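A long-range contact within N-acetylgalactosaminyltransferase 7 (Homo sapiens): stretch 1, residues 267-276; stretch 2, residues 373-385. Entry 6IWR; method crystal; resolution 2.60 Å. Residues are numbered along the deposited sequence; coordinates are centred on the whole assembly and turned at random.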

# COMPACT_ATOMS: atom_id res chain seq x y z
N VAL A 267 -31.21 11.85 -3.47
CA VAL A 267 -29.77 11.68 -3.63
C VAL A 267 -29.41 11.71 -5.11
O VAL A 267 -29.93 10.93 -5.90
CB VAL A 267 -29.27 10.36 -3.01
CG1 VAL A 267 -27.77 10.40 -2.88
CG2 VAL A 267 -29.94 10.10 -1.65
N PRO A 268 -28.54 12.62 -5.54
CA PRO A 268 -28.05 12.57 -6.92
C PRO A 268 -27.15 11.36 -7.16
O PRO A 268 -26.58 10.80 -6.23
CB PRO A 268 -27.24 13.87 -7.04
CG PRO A 268 -26.69 14.04 -5.63
CD PRO A 268 -27.81 13.60 -4.72
N LEU A 269 -27.05 10.96 -8.42
CA LEU A 269 -26.00 10.02 -8.78
C LEU A 269 -24.64 10.71 -8.64
O LEU A 269 -24.41 11.77 -9.23
CB LEU A 269 -26.17 9.50 -10.20
CG LEU A 269 -27.45 8.69 -10.47
CD1 LEU A 269 -27.30 7.85 -11.75
CD2 LEU A 269 -27.81 7.83 -9.29
N ILE A 270 -23.76 10.13 -7.83
CA ILE A 270 -22.48 10.73 -7.52
C ILE A 270 -21.46 10.20 -8.51
O ILE A 270 -21.13 9.01 -8.48
CB ILE A 270 -22.05 10.43 -6.08
CG1 ILE A 270 -23.13 10.90 -5.10
CG2 ILE A 270 -20.73 11.12 -5.78
CD1 ILE A 270 -22.69 10.77 -3.64
N ASP A 271 -20.94 11.08 -9.37
CA ASP A 271 -19.96 10.77 -10.41
C ASP A 271 -18.55 11.08 -9.92
O ASP A 271 -18.36 11.88 -9.00
CB ASP A 271 -20.24 11.58 -11.70
CG ASP A 271 -21.50 11.14 -12.44
OD1 ASP A 271 -21.86 9.94 -12.35
OD2 ASP A 271 -22.14 11.99 -13.10
N VAL A 272 -17.55 10.48 -10.58
CA VAL A 272 -16.16 10.55 -10.15
C VAL A 272 -15.41 11.62 -10.93
O VAL A 272 -15.24 11.52 -12.16
CB VAL A 272 -15.44 9.20 -10.33
CG1 VAL A 272 -13.98 9.35 -9.92
CG2 VAL A 272 -16.12 8.10 -9.56
N ILE A 273 -14.91 12.62 -10.21
CA ILE A 273 -14.00 13.61 -10.75
C ILE A 273 -12.59 13.13 -10.45
O ILE A 273 -12.22 12.93 -9.29
CB ILE A 273 -14.23 15.00 -10.13
CG1 ILE A 273 -15.67 15.48 -10.25
CG2 ILE A 273 -13.31 16.02 -10.76
CD1 ILE A 273 -15.83 16.88 -9.69
N ASN A 274 -11.78 12.97 -11.49
CA ASN A 274 -10.44 12.45 -11.30
C ASN A 274 -9.55 13.48 -10.60
O ASN A 274 -9.31 14.56 -11.14
CB ASN A 274 -9.85 12.06 -12.64
CG ASN A 274 -8.56 11.35 -12.48
OD1 ASN A 274 -7.62 11.87 -11.90
ND2 ASN A 274 -8.50 10.13 -12.97
N GLY A 275 -9.05 13.12 -9.42
CA GLY A 275 -8.27 14.05 -8.60
C GLY A 275 -6.95 14.48 -9.21
O GLY A 275 -6.29 15.40 -8.71
N ASN A 276 -6.53 13.82 -10.28
CA ASN A 276 -5.31 14.19 -10.95
C ASN A 276 -5.55 14.99 -12.22
O ASN A 276 -4.98 16.07 -12.39
CB ASN A 276 -4.53 12.91 -11.22
CG ASN A 276 -3.25 13.17 -11.91
OD1 ASN A 276 -2.53 14.13 -11.59
ND2 ASN A 276 -2.94 12.33 -12.89
N VAL A 373 -31.71 9.75 -7.79
CA VAL A 373 -32.32 10.54 -8.86
C VAL A 373 -31.43 10.51 -10.10
O VAL A 373 -30.51 11.33 -10.20
CB VAL A 373 -32.59 11.98 -8.39
CG1 VAL A 373 -33.29 12.80 -9.47
CG2 VAL A 373 -33.40 11.99 -7.08
N PRO A 374 -31.65 9.59 -11.05
CA PRO A 374 -30.75 9.49 -12.21
C PRO A 374 -30.55 10.77 -12.96
O PRO A 374 -29.55 10.93 -13.67
CB PRO A 374 -31.47 8.45 -13.10
CG PRO A 374 -32.14 7.59 -12.14
CD PRO A 374 -32.69 8.55 -11.10
N CYS A 375 -31.51 11.68 -12.90
CA CYS A 375 -31.36 12.88 -13.69
C CYS A 375 -30.65 13.98 -12.93
O CYS A 375 -30.41 15.05 -13.50
CB CYS A 375 -32.73 13.36 -14.20
SG CYS A 375 -33.40 12.30 -15.54
N SER A 376 -30.31 13.76 -11.66
CA SER A 376 -29.52 14.70 -10.88
C SER A 376 -28.16 14.06 -10.64
O SER A 376 -28.06 13.00 -10.04
CB SER A 376 -30.23 15.05 -9.57
OG SER A 376 -29.58 16.10 -8.86
N ARG A 377 -27.10 14.71 -11.14
CA ARG A 377 -25.76 14.15 -11.11
C ARG A 377 -24.82 15.18 -10.51
O ARG A 377 -24.96 16.38 -10.75
CB ARG A 377 -25.27 13.75 -12.49
CG ARG A 377 -26.17 12.74 -13.14
CD ARG A 377 -25.52 12.14 -14.38
NE ARG A 377 -24.64 11.02 -14.09
CZ ARG A 377 -24.90 9.76 -14.44
NH1 ARG A 377 -26.02 9.46 -15.07
NH2 ARG A 377 -24.02 8.81 -14.16
N VAL A 378 -23.88 14.70 -9.70
CA VAL A 378 -22.89 15.56 -9.08
C VAL A 378 -21.56 14.83 -9.11
O VAL A 378 -21.49 13.63 -8.83
CB VAL A 378 -23.25 15.93 -7.64
CG1 VAL A 378 -22.21 16.90 -7.10
CG2 VAL A 378 -24.66 16.51 -7.59
N GLY A 379 -20.51 15.56 -9.50
CA GLY A 379 -19.18 15.02 -9.49
C GLY A 379 -18.49 15.31 -8.17
O GLY A 379 -18.62 16.39 -7.60
N HIS A 380 -17.76 14.30 -7.68
CA HIS A 380 -17.06 14.34 -6.41
C HIS A 380 -15.62 13.97 -6.72
O HIS A 380 -15.37 12.94 -7.36
CB HIS A 380 -17.71 13.36 -5.40
CG HIS A 380 -17.00 13.25 -4.09
ND1 HIS A 380 -16.10 12.25 -3.81
CD2 HIS A 380 -17.06 14.02 -2.97
CE1 HIS A 380 -15.61 12.41 -2.59
NE2 HIS A 380 -16.18 13.48 -2.06
N ILE A 381 -14.67 14.81 -6.31
CA ILE A 381 -13.26 14.48 -6.55
C ILE A 381 -12.83 13.40 -5.58
O ILE A 381 -13.08 13.48 -4.37
CB ILE A 381 -12.36 15.70 -6.39
CG1 ILE A 381 -12.97 16.93 -7.04
CG2 ILE A 381 -10.99 15.37 -6.97
CD1 ILE A 381 -12.22 18.19 -6.75
N TYR A 382 -12.12 12.40 -6.09
CA TYR A 382 -11.70 11.29 -5.26
C TYR A 382 -10.21 11.40 -4.99
O TYR A 382 -9.42 11.60 -5.92
CB TYR A 382 -12.07 9.96 -5.92
CG TYR A 382 -13.54 9.62 -5.67
CD1 TYR A 382 -13.97 9.19 -4.42
CD2 TYR A 382 -14.50 9.74 -6.69
CE1 TYR A 382 -15.30 8.87 -4.17
CE2 TYR A 382 -15.85 9.43 -6.45
CZ TYR A 382 -16.24 8.99 -5.19
OH TYR A 382 -17.56 8.67 -4.92
N ARG A 383 -9.84 11.26 -3.71
CA ARG A 383 -8.49 11.48 -3.23
C ARG A 383 -7.48 10.57 -3.91
O ARG A 383 -7.80 9.49 -4.38
CB ARG A 383 -8.39 11.24 -1.73
CG ARG A 383 -7.74 12.37 -0.97
CD ARG A 383 -8.82 12.99 -0.10
NE ARG A 383 -8.68 14.42 0.11
CZ ARG A 383 -9.63 15.15 0.70
NH1 ARG A 383 -10.75 14.55 1.09
NH2 ARG A 383 -9.49 16.46 0.88
N LEU A 384 -6.23 11.03 -3.91
CA LEU A 384 -5.11 10.30 -4.47
C LEU A 384 -4.19 9.87 -3.34
O LEU A 384 -4.16 10.49 -2.27
CB LEU A 384 -4.33 11.17 -5.45
CG LEU A 384 -5.17 11.92 -6.48
CD1 LEU A 384 -4.23 12.72 -7.34
CD2 LEU A 384 -5.97 10.96 -7.32
N GLU A 385 -3.43 8.80 -3.57
CA GLU A 385 -2.51 8.44 -2.51
C GLU A 385 -1.49 9.55 -2.33
O GLU A 385 -1.33 10.43 -3.18
CB GLU A 385 -1.80 7.12 -2.79
CG GLU A 385 -2.35 6.37 -3.96
CD GLU A 385 -3.23 5.21 -3.55
OE1 GLU A 385 -3.30 4.21 -4.30
OE2 GLU A 385 -3.86 5.29 -2.47

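The two stretches run side by side as parallel β-strands, joined through a ladder of backbone hydrogen bonds in which alternate residues of stretch 1 use both their amide and their carbonyl. The contact buries 977 Å² in total, although the touching residues are at least 104 positions apart in sequence.

The pairing begins at Val267, whose O accepts a hydrogen bond from Val373 N (2.9 Å). Stretch 2 then turns a corner: a type I β-turn from Val373 to Ser376, closed by Ser376 N bonding to Val373 O at 2.8 Å, leads into the strand that follows. Pro268 has no amide hydrogen to give and contributes by packing, its CB lying 3.7 Å from Val378 CG2.

Leu269 opens the regular ladder. Its N donates to Ser376 O (2.8 Å) and its O accepts from Val378 N (3.0 Å), so it straddles Arg377, as expected of parallel strands. The leucine side chain covers one face of the Arg377 guanidinium, with CD1 3.9 Å from NH1, and also reaches Pro374. Ile270, on the other face of the sheet, places CG2 3.8 Å from His380 CB.

Asp271 combines both kinds of bonding. Along the backbone, its N donates to Val378 O (2.7 Å) and its O accepts from His380 N (2.8 Å), bracketing Gly379. Its carboxylate meets the edge of the Arg377 guanidinium in a two-pronged salt bridge: Arg377 NE to Asp271 OD2 is 2.9 Å and Arg377 NH2 to Asp271 OD1 is 3.0 Å. Opposite charges are thus matched by directional hydrogen bonds, with both groups on the sheet face that also carries Leu269.

Val272 turns to the face shared with Ile270 and His380, where its CG1 comes within 3.3 Å of Tyr382 CD2, a close approach at the ring's edge. Ile273 continues the ladder, its N donating to His380 O at 2.9 Å and its O accepting from Tyr382 N at a longer 3.2 Å. Its side chain packs on Ile381, CG2 to CG1 being 3.8 Å. A CB on Gly379 would clash with Ile273 CG1, so the absent side chain leaves room for the isoleucine.

Beyond the ladder, Asn274 OD1 accepts a hydrogen bond from Asn276 N (2.8 Å). Gly275 sits close against stretch 2, its CA 3.4 Å from Ile381 CG2; a CB here would clash with Tyr382 O. Leu384 closes the contact, its CD1 3.6 Å from Gly275 O.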